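Putative fimbrium tip subunit Fim1F (PDB 3R4R) is a putative fimbrium tip component, part of the surface filaments that mediate cell adhesion and biofilm formation. Local coordinates at residues Q167-I172 with T228-E233; G264-I269 with E283-K288. All blocks are in the same frame, centred on the assembly; numbering follows the deposited sequence.

Contact 1: Q167-I172 with T228-E233; sequences QLSAKI and TFYTYE. With EDO (1,2-ethanediol), chain F; EDO (1,2-ethanediol), chain E; SO4 (sulfate ion), chain C.
Phe229 holds CG between its backbone N and carbonyl carbon (chi1 49°), while Ile172 carries CG2 anti to its own N. The two side chains meet on one side of the strand pair. Ile172 CB lies over the face of the Phe229 ring, 4.2 Å from its centroid, in a CH-pi contact. Ile172 CG2 touches Phe229 CZ at 3.7 Å. The other branch of Ile172 ends at CD1, which meets Thr231 CG2 at 3.9 Å.

Lys171 and Tyr230 occupy the other side. They run side by side and point the same way, with Lys171 CG 3.8 Å from Tyr230 CE1. Their polar ends share Glu41: Lys171 NZ forms a salt bridge with it, and Tyr230 OH a hydrogen bond.

The backbones are antiparallel, with axes at 153°. Ile172 and Phe229 exchange two good hydrogen bonds; Ile172 N to Phe229 O is 2.9 Å. Ala170 N gives a nearly straight bond to Thr231 O at 2.8 Å. Its return bond, Thr231 N to Ala170 O, is weak at 3.4 Å. Leu168 CG packs on Tyr232 CE1 at 4.0 Å, and a water links Leu168 O to Glu233 N. One bound ethanediol, probably from the crystallisation liquor, accepts a bond from Tyr230 N.

Strand 161-179 is thus flanked by strand 228-232, antiparallel, and strand 266-273, parallel. Phe229 packs on Leu191 and Val194, and Leu168 and Tyr232 on Ser201, all of strand 191-202. The contact therefore joins a strand pair to residues of a second sheet, consistent with a transthyretin-like beta sandwich.

Contact 2: G264-I269 with E283-K288; sequences GNYYRI and ENVEDK
Glu283 and Arg268 form an antiparallel hydrogen-bonded pair: Glu283 N reaches Arg268 O at 3.0 Å, and Arg268 N bonds back to Glu283 O. Their side chains lie side by side. Glu283 OE1 comes to the edge of the guanidinium, 3.3 Å from Arg268 NH1. This salt bridge has a weak hydrogen bond, and the two groups are turned 75° apart.

Asn284 sits beside Tyr267, with ND2 3.3 Å from Tyr267 CE1. The same ND2 gives a weak bond to Asn265 OD1. Asn265 ND2 is held elsewhere, by Thr208 O and Ile262 O.

Val285 N bonds to Tyr266 O at 3.0 Å. Its CG2 lies over the face of the Tyr266 ring, 3.9 Å from the centroid, and also over the centre of the Arg268 guanidinium. One methyl thus serves two flat groups. Tyr266 OH bonds to Glu173 and takes a weak bond from Arg268 NE.

Glu286 bends back at chi2 (-83°). Its OE2 uses the syn lone pair to accept from Tyr266 N at 2.8 Å, and OE1 adds a weak bond to the same N. Asp287 N then makes a weak bond to Asn284 OD1 as the chain turns away.

The strand pairing of this hairpin therefore ends in side-chain chemistry. The Glu286 acid group takes the acceptor position that the backbone carbonyl of residue 285 would occupy in a continued strand. The nearby Arg268 charge probably offsets that of Glu283.

How the contacts relate
Contacts 1 and 2 are neighbours in one sheet, with centres about 11 Å apart. Lys171 is the main link. Its backbone O lies 2.8 Å from Tyr267 N, and its N lies 2.9 Å from Asn265 O; both are probable hydrogen bonds. Its CD packs 3.6 Å from Tyr266 CD1, and the pair makes a cation-pi interaction. The Tyr266 ring thus lies between Lys171 of contact 1 and Val285 of contact 2. A second ethanediol, not the one at Tyr230 N, accompanies both: it bonds weakly to Ser169 O and comes within about 4 Å of the Glu286 side chain. The strands run on in order as 228-232, 161-179, 266-273 and 278-284.

Contact 1: Q167-I172 with T228-E233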
ATOM      1  N   GLN A 167       2.244  -2.095  -1.800  1.00 35.85           N
ATOM      2  CA  GLN A 167       0.985  -1.381  -1.751  1.00 33.74           C
ATOM      3  C   GLN A 167       0.413  -1.551  -0.340  1.00 37.57           C
ATOM      4  O   GLN A 167       0.241  -2.683   0.101  1.00 39.40           O
ATOM      5  CB  GLN A 167       0.113  -2.012  -2.854  1.00 35.71           C
ATOM      6  CG  GLN A 167      -0.740  -1.076  -3.650  1.00 39.06           C
ATOM      7  CD  GLN A 167      -0.003  -0.148  -4.523  1.00 47.75           C
ATOM      8  OE1 GLN A 167      -0.055   1.057  -4.311  1.00 43.43           O
ATOM      9  NE2 GLN A 167       0.609  -0.674  -5.575  1.00 45.80           N
ATOM     10  N   LEU A 168       0.224  -0.459   0.417  1.00 33.50           N
ATOM     11  CA  LEU A 168      -0.267  -0.515   1.797  1.00 33.39           C
ATOM     12  C   LEU A 168      -1.793  -0.797   1.833  1.00 36.72           C
ATOM     13  O   LEU A 168      -2.318  -1.231   2.835  1.00 35.97           O
ATOM     14  CB  LEU A 168       0.063   0.806   2.540  1.00 32.26           C
ATOM     15  CG  LEU A 168      -0.140   0.870   4.045  1.00 33.42           C
ATOM     16  CD1 LEU A 168       0.627  -0.253   4.760  1.00 35.47           C
ATOM     17  CD2 LEU A 168       0.251   2.195   4.559  1.00 31.61           C
ATOM     18  N   SER A 169      -2.468  -0.591   0.730  1.00 35.94           N
ATOM     19  CA  SER A 169      -3.884  -0.874   0.583  1.00 35.19           C
ATOM     20  C   SER A 169      -4.106  -2.152  -0.195  1.00 38.00           C
ATOM     21  O   SER A 169      -3.198  -2.646  -0.868  1.00 35.80           O
ATOM     22  CB  SER A 169      -4.587   0.284  -0.125  1.00 36.60           C
ATOM     23  OG  SER A 169      -4.105   0.443  -1.447  1.00 45.83           O
ATOM     24  N   ALA A 170      -5.324  -2.685  -0.088  1.00 36.65           N
ATOM     25  CA  ALA A 170      -5.828  -3.780  -0.902  1.00 37.26           C
ATOM     26  C   ALA A 170      -6.699  -3.209  -2.022  1.00 38.80           C
ATOM     27  O   ALA A 170      -7.370  -2.197  -1.802  1.00 37.74           O
ATOM     28  CB  ALA A 170      -6.603  -4.760  -0.049  1.00 39.64           C
ATOM     29  N   LYS A 171      -6.651  -3.815  -3.227  1.00 34.96           N
ATOM     30  CA  LYS A 171      -7.458  -3.408  -4.371  1.00 35.44           C
ATOM     31  C   LYS A 171      -8.624  -4.392  -4.524  1.00 40.92           C
ATOM     32  O   LYS A 171      -8.417  -5.608  -4.556  1.00 42.55           O
ATOM     33  CB  LYS A 171      -6.583  -3.330  -5.641  1.00 39.47           C
ATOM     34  CG  LYS A 171      -7.327  -2.944  -6.942  1.00 46.04           C
ATOM     35  CD  LYS A 171      -6.378  -3.011  -8.149  1.00 44.66           C
ATOM     36  CE  LYS A 171      -7.062  -2.719  -9.457  1.00 51.69           C
ATOM     37  NZ  LYS A 171      -6.102  -2.766 -10.593  1.00 62.78           N
ATOM     38  N   ILE A 172      -9.851  -3.867  -4.569  1.00 38.23           N
ATOM     39  CA  ILE A 172     -11.063  -4.718  -4.661  1.00 39.04           C
ATOM     40  C   ILE A 172     -11.900  -4.307  -5.879  1.00 41.16           C
ATOM     41  O   ILE A 172     -12.295  -3.145  -5.990  1.00 40.89           O
ATOM     42  CB  ILE A 172     -11.936  -4.664  -3.354  1.00 42.23           C
ATOM     43  CG1 ILE A 172     -11.109  -4.904  -2.060  1.00 41.75           C
ATOM     44  CG2 ILE A 172     -13.147  -5.623  -3.445  1.00 44.27           C
ATOM     45  CD1 ILE A 172     -11.944  -4.663  -0.762  1.00 48.26           C
ATOM     46  N   THR A 228     -14.236  -0.492  -8.834  1.00 32.11           N
ATOM     47  CA  THR A 228     -12.908  -0.777  -8.285  1.00 31.99           C
ATOM     48  C   THR A 228     -12.675   0.232  -7.140  1.00 37.94           C
ATOM     49  O   THR A 228     -12.760   1.443  -7.338  1.00 37.05           O
ATOM     50  CB  THR A 228     -11.786  -0.761  -9.361  1.00 41.03           C
ATOM     51  OG1 THR A 228     -11.992  -1.826 -10.309  1.00 36.97           O
ATOM     52  CG2 THR A 228     -10.363  -0.885  -8.737  1.00 36.59           C
ATOM     53  N   PHE A 229     -12.404  -0.274  -5.943  1.00 36.17           N
ATOM     54  CA  PHE A 229     -12.204   0.577  -4.774  1.00 35.99           C
ATOM     55  C   PHE A 229     -11.078  -0.026  -3.883  1.00 41.08           C
ATOM     56  O   PHE A 229     -10.615  -1.151  -4.149  1.00 41.47           O
ATOM     57  CB  PHE A 229     -13.537   0.756  -4.005  1.00 38.21           C
ATOM     58  CG  PHE A 229     -14.274  -0.519  -3.721  1.00 39.92           C
ATOM     59  CD1 PHE A 229     -15.165  -1.045  -4.655  1.00 43.34           C
ATOM     60  CD2 PHE A 229     -14.127  -1.166  -2.503  1.00 42.11           C
ATOM     61  CE1 PHE A 229     -15.842  -2.244  -4.401  1.00 46.46           C
ATOM     62  CE2 PHE A 229     -14.817  -2.353  -2.237  1.00 47.77           C
ATOM     63  CZ  PHE A 229     -15.651  -2.899  -3.204  1.00 47.15           C
ATOM     64  N   TYR A 230     -10.606   0.761  -2.879  1.00 36.68           N
ATOM     65  CA  TYR A 230      -9.480   0.417  -2.011  1.00 36.49           C
ATOM     66  C   TYR A 230      -9.794   0.562  -0.532  1.00 42.35           C
ATOM     67  O   TYR A 230     -10.710   1.283  -0.153  1.00 43.41           O
ATOM     68  CB  TYR A 230      -8.269   1.325  -2.311  1.00 36.58           C
ATOM     69  CG  TYR A 230      -7.930   1.489  -3.771  1.00 37.91           C
ATOM     70  CD1 TYR A 230      -7.198   0.519  -4.453  1.00 39.09           C
ATOM     71  CD2 TYR A 230      -8.367   2.602  -4.487  1.00 38.90           C
ATOM     72  CE1 TYR A 230      -6.958   0.624  -5.823  1.00 38.79           C
ATOM     73  CE2 TYR A 230      -8.143   2.711  -5.862  1.00 39.46           C
ATOM     74  CZ  TYR A 230      -7.427   1.725  -6.522  1.00 41.32           C
ATOM     75  OH  TYR A 230      -7.122   1.871  -7.845  1.00 39.71           O
ATOM     76  N   THR A 231      -8.972  -0.086   0.304  1.00 39.55           N
ATOM     77  CA  THR A 231      -9.039  -0.057   1.764  1.00 40.03           C
ATOM     78  C   THR A 231      -7.692  -0.477   2.368  1.00 42.23           C
ATOM     79  O   THR A 231      -6.958  -1.281   1.774  1.00 40.65           O
ATOM     80  CB  THR A 231     -10.177  -0.962   2.297  1.00 49.28           C
ATOM     81  OG1 THR A 231     -10.181  -0.919   3.721  1.00 45.48           O
ATOM     82  CG2 THR A 231     -10.046  -2.421   1.852  1.00 50.66           C
ATOM     83  N   TYR A 232      -7.394   0.031   3.582  1.00 37.67           N
ATOM     84  CA  TYR A 232      -6.260  -0.461   4.314  1.00 36.21           C
ATOM     85  C   TYR A 232      -6.711  -1.739   5.017  1.00 45.38           C
ATOM     86  O   TYR A 232      -7.916  -1.886   5.241  1.00 46.22           O
ATOM     87  CB  TYR A 232      -5.698   0.593   5.286  1.00 36.45           C
ATOM     88  CG  TYR A 232      -5.113   1.850   4.684  1.00 32.96           C
ATOM     89  CD1 TYR A 232      -4.077   1.780   3.751  1.00 33.01           C
ATOM     90  CD2 TYR A 232      -5.409   3.099   5.220  1.00 33.64           C
ATOM     91  CE1 TYR A 232      -3.491   2.934   3.230  1.00 31.43           C
ATOM     92  CE2 TYR A 232      -4.776   4.257   4.761  1.00 32.76           C
ATOM     93  CZ  TYR A 232      -3.829   4.170   3.753  1.00 36.11           C
ATOM     94  OH  TYR A 232      -3.226   5.301   3.269  1.00 38.34           O
ATOM     95  N   GLU A 233      -5.792  -2.696   5.296  1.00 45.01           N
ATOM     96  CA  GLU A 233      -6.056  -3.931   6.074  1.00 47.21           C
ATOM     97  C   GLU A 233      -6.893  -3.713   7.327  1.00 52.58           C
ATOM     98  O   GLU A 233      -6.800  -2.648   7.954  1.00 52.54           O
ATOM     99  CB  GLU A 233      -4.745  -4.568   6.563  1.00 49.33           C
ATOM    100  CG  GLU A 233      -3.858  -5.167   5.516  1.00 54.91           C
ATOM    101  CD  GLU A 233      -2.636  -5.846   6.083  1.00 62.72           C
ATOM    102  OE1 GLU A 233      -2.093  -5.432   7.140  1.00 52.39           O
ATOM    103  OE2 GLU A 233      -2.180  -6.785   5.402  1.00 57.60           O
TER
HETATM  104  C1  EDO F 322     -12.686   4.087  -1.402  1.00 45.49           C
HETATM  105  O1  EDO F 322     -12.266   5.367  -0.897  1.00 51.71           O
HETATM  106  C2  EDO F 322     -12.585   4.061  -2.924  1.00 43.09           C
HETATM  107  O2  EDO F 322     -11.291   3.649  -3.371  1.00 48.32           O
HETATM  108  C1  EDO E 321      -2.757  -3.812  -4.349  1.00 55.00           C
HETATM  109  O1  EDO E 321      -3.334  -2.493  -4.274  1.00 56.01           O
HETATM  110  C2  EDO E 321      -2.403  -4.116  -5.809  1.00 57.03           C
HETATM  111  O2  EDO E 321      -1.402  -5.146  -5.873  1.00 66.06           O
HETATM  112  S   SO4 C 319     -14.998   2.218 -11.869  1.00 91.19           S
HETATM  113  O1  SO4 C 319     -14.330   3.229 -11.033  1.00 96.21           O
HETATM  114  O2  SO4 C 319     -14.933   2.633 -13.286  1.00 96.68           O
HETATM  115  O3  SO4 C 319     -14.291   0.921 -11.710  1.00 97.34           O
HETATM  116  O4  SO4 C 319     -16.394   2.100 -11.489  1.00 95.86           O
HETATM  117  O   HOH W   1      -3.014  -1.257   5.573  1.00 32.68           O

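Contact 2: G264-I269 with E283-K288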
ATOM      1  N   GLY A 264      -1.390  -5.061  -0.544  1.00 35.87           N
ATOM      2  CA  GLY A 264      -0.556  -5.500  -1.647  1.00 36.04           C
ATOM      3  C   GLY A 264      -1.167  -6.605  -2.460  1.00 41.19           C
ATOM      4  O   GLY A 264      -0.444  -7.286  -3.182  1.00 42.81           O
ATOM      5  N   ASN A 265      -2.496  -6.790  -2.344  1.00 37.98           N
ATOM      6  CA  ASN A 265      -3.220  -7.810  -3.096  1.00 40.25           C
ATOM      7  C   ASN A 265      -4.385  -7.196  -3.899  1.00 42.29           C
ATOM      8  O   ASN A 265      -4.885  -6.131  -3.540  1.00 42.37           O
ATOM      9  CB  ASN A 265      -3.746  -8.907  -2.166  1.00 46.99           C
ATOM     10  CG  ASN A 265      -2.684  -9.781  -1.542  1.00 54.75           C
ATOM     11  OD1 ASN A 265      -2.199 -10.738  -2.146  1.00 48.72           O
ATOM     12  ND2 ASN A 265      -2.347  -9.504  -0.307  1.00 45.05           N
ATOM     13  N   TYR A 266      -4.783  -7.860  -4.993  1.00 40.46           N
ATOM     14  CA  TYR A 266      -5.886  -7.460  -5.881  1.00 40.43           C
ATOM     15  C   TYR A 266      -6.931  -8.569  -5.846  1.00 46.06           C
ATOM     16  O   TYR A 266      -6.618  -9.739  -6.034  1.00 48.83           O
ATOM     17  CB  TYR A 266      -5.368  -7.141  -7.307  1.00 42.42           C
ATOM     18  CG  TYR A 266      -6.368  -7.004  -8.450  1.00 46.27           C
ATOM     19  CD1 TYR A 266      -7.622  -6.425  -8.249  1.00 46.91           C
ATOM     20  CD2 TYR A 266      -5.998  -7.299  -9.761  1.00 48.86           C
ATOM     21  CE1 TYR A 266      -8.524  -6.266  -9.303  1.00 48.03           C
ATOM     22  CE2 TYR A 266      -6.880  -7.122 -10.824  1.00 51.21           C
ATOM     23  CZ  TYR A 266      -8.146  -6.610 -10.596  1.00 57.74           C
ATOM     24  OH  TYR A 266      -8.993  -6.465 -11.680  1.00 53.43           O
ATOM     25  N   TYR A 267      -8.168  -8.183  -5.525  1.00 42.50           N
ATOM     26  CA  TYR A 267      -9.302  -9.077  -5.358  1.00 43.11           C
ATOM     27  C   TYR A 267     -10.431  -8.762  -6.315  1.00 48.21           C
ATOM     28  O   TYR A 267     -10.609  -7.605  -6.704  1.00 45.73           O
ATOM     29  CB  TYR A 267      -9.833  -8.973  -3.923  1.00 44.12           C
ATOM     30  CG  TYR A 267      -8.803  -9.306  -2.861  1.00 47.04           C
ATOM     31  CD1 TYR A 267      -8.526 -10.629  -2.523  1.00 51.71           C
ATOM     32  CD2 TYR A 267      -8.123  -8.300  -2.174  1.00 45.67           C
ATOM     33  CE1 TYR A 267      -7.569 -10.944  -1.559  1.00 53.45           C
ATOM     34  CE2 TYR A 267      -7.162  -8.605  -1.205  1.00 46.47           C
ATOM     35  CZ  TYR A 267      -6.895  -9.930  -0.896  1.00 55.59           C
ATOM     36  OH  TYR A 267      -5.959 -10.266   0.052  1.00 52.97           O
ATOM     37  N   ARG A 268     -11.201  -9.793  -6.684  1.00 49.01           N
ATOM     38  CA  ARG A 268     -12.410  -9.671  -7.491  1.00 49.71           C
ATOM     39  C   ARG A 268     -13.583 -10.365  -6.777  1.00 55.13           C
ATOM     40  O   ARG A 268     -13.462 -11.523  -6.375  1.00 57.63           O
ATOM     41  CB  ARG A 268     -12.254 -10.222  -8.929  1.00 51.90           C
ATOM     42  CG  ARG A 268     -11.199  -9.540  -9.806  1.00 55.64           C
ATOM     43  CD  ARG A 268     -11.397  -9.952 -11.246  1.00 50.89           C
ATOM     44  NE  ARG A 268     -10.288  -9.587 -12.129  1.00 55.54           N
ATOM     45  CZ  ARG A 268      -9.494 -10.462 -12.742  1.00 75.43           C
ATOM     46  NH1 ARG A 268      -9.714 -11.771 -12.625  1.00 71.81           N
ATOM     47  NH2 ARG A 268      -8.516 -10.038 -13.531  1.00 61.93           N
ATOM     48  N   ILE A 269     -14.712  -9.643  -6.623  1.00 50.04           N
ATOM     49  CA  ILE A 269     -15.944 -10.155  -6.017  1.00 50.47           C
ATOM     50  C   ILE A 269     -16.936 -10.385  -7.142  1.00 57.37           C
ATOM     51  O   ILE A 269     -17.378  -9.458  -7.828  1.00 55.48           O
ATOM     52  CB  ILE A 269     -16.537  -9.266  -4.885  1.00 51.64           C
ATOM     53  CG1 ILE A 269     -15.517  -9.063  -3.748  1.00 51.45           C
ATOM     54  CG2 ILE A 269     -17.842  -9.867  -4.354  1.00 52.49           C
ATOM     55  CD1 ILE A 269     -16.030  -8.273  -2.519  1.00 64.01           C
ATOM     56  N   GLU A 283     -11.912 -13.806  -5.231  1.00 58.31           N
ATOM     57  CA  GLU A 283     -10.713 -14.222  -5.957  1.00 58.49           C
ATOM     58  C   GLU A 283      -9.489 -13.363  -5.572  1.00 60.66           C
ATOM     59  O   GLU A 283      -9.586 -12.148  -5.490  1.00 56.58           O
ATOM     60  CB  GLU A 283     -10.937 -14.141  -7.493  1.00 59.03           C
ATOM     61  CG  GLU A 283      -9.728 -14.559  -8.332  1.00 66.13           C
ATOM     62  CD  GLU A 283      -9.760 -14.322  -9.833  1.00 82.81           C
ATOM     63  OE1 GLU A 283     -10.832 -13.963 -10.368  1.00 76.54           O
ATOM     64  OE2 GLU A 283      -8.702 -14.505 -10.479  1.00 68.32           O
ATOM     65  N   ASN A 284      -8.345 -14.017  -5.364  1.00 58.80           N
ATOM     66  CA  ASN A 284      -7.080 -13.346  -5.181  1.00 57.58           C
ATOM     67  C   ASN A 284      -6.404 -13.477  -6.538  1.00 63.96           C
ATOM     68  O   ASN A 284      -5.914 -14.547  -6.892  1.00 68.19           O
ATOM     69  CB  ASN A 284      -6.282 -13.894  -3.974  1.00 52.90           C
ATOM     70  CG  ASN A 284      -5.076 -13.056  -3.632  1.00 66.10           C
ATOM     71  OD1 ASN A 284      -4.254 -12.722  -4.485  1.00 63.57           O
ATOM     72  ND2 ASN A 284      -4.885 -12.781  -2.354  1.00 59.33           N
ATOM     73  N   VAL A 285      -6.450 -12.414  -7.316  1.00 58.30           N
ATOM     74  CA  VAL A 285      -6.037 -12.367  -8.722  1.00 58.79           C
ATOM     75  C   VAL A 285      -4.542 -12.757  -8.909  1.00 66.71           C
ATOM     76  O   VAL A 285      -4.264 -13.612  -9.751  1.00 68.63           O
ATOM     77  CB  VAL A 285      -6.303 -10.964  -9.344  1.00 57.48           C
ATOM     78  CG1 VAL A 285      -5.946 -10.943 -10.832  1.00 57.19           C
ATOM     79  CG2 VAL A 285      -7.767 -10.588  -9.163  1.00 55.66           C
ATOM     80  N   GLU A 286      -3.603 -12.123  -8.196  1.00 64.39           N
ATOM     81  CA  GLU A 286      -2.189 -12.444  -8.417  1.00 66.14           C
ATOM     82  C   GLU A 286      -1.867 -13.887  -7.981  1.00 71.94           C
ATOM     83  O   GLU A 286      -1.033 -14.521  -8.621  1.00 74.68           O
ATOM     84  CB  GLU A 286      -1.222 -11.465  -7.722  1.00 65.86           C
ATOM     85  CG  GLU A 286      -1.487 -11.136  -6.256  1.00 80.60           C
ATOM     86  CD  GLU A 286      -2.520 -10.046  -6.024  1.00 95.91           C
ATOM     87  OE1 GLU A 286      -2.153  -8.854  -6.151  1.00111.36           O
ATOM     88  OE2 GLU A 286      -3.686 -10.376  -5.703  1.00 59.81           O
ATOM     89  N   ASP A 287      -2.529 -14.412  -6.943  1.00 67.72           N
ATOM     90  CA  ASP A 287      -2.246 -15.767  -6.474  1.00 71.15           C
ATOM     91  C   ASP A 287      -2.972 -16.834  -7.280  1.00 76.83           C
ATOM     92  O   ASP A 287      -2.580 -18.002  -7.210  1.00 80.19           O
ATOM     93  CB  ASP A 287      -2.644 -15.912  -5.001  1.00 72.90           C
ATOM     94  CG  ASP A 287      -1.828 -15.059  -4.059  1.00 73.07           C
ATOM     95  OD1 ASP A 287      -0.622 -14.847  -4.341  1.00 74.03           O
ATOM     96  OD2 ASP A 287      -2.366 -14.674  -3.001  1.00 72.21           O
ATOM     97  N   LYS A 288      -4.011 -16.433  -8.044  1.00 71.67           N
ATOM     98  CA  LYS A 288      -4.899 -17.290  -8.839  1.00 73.63           C
ATOM     99  C   LYS A 288      -5.530 -18.336  -7.890  1.00 78.37           C
ATOM    100  O   LYS A 288      -5.334 -19.548  -8.021  1.00 81.42           O
ATOM    101  CB  LYS A 288      -4.206 -17.935 -10.065  1.00 79.36           C
ATOM    102  CG  LYS A 288      -3.893 -16.908 -11.156  1.00 95.07           C
ATOM    103  CD  LYS A 288      -3.395 -17.520 -12.464  1.00109.46           C
ATOM    104  CE  LYS A 288      -3.281 -16.457 -13.535  1.00123.75           C
ATOM    105  NZ  LYS A 288      -2.880 -17.022 -14.851  1.00136.74           N
TER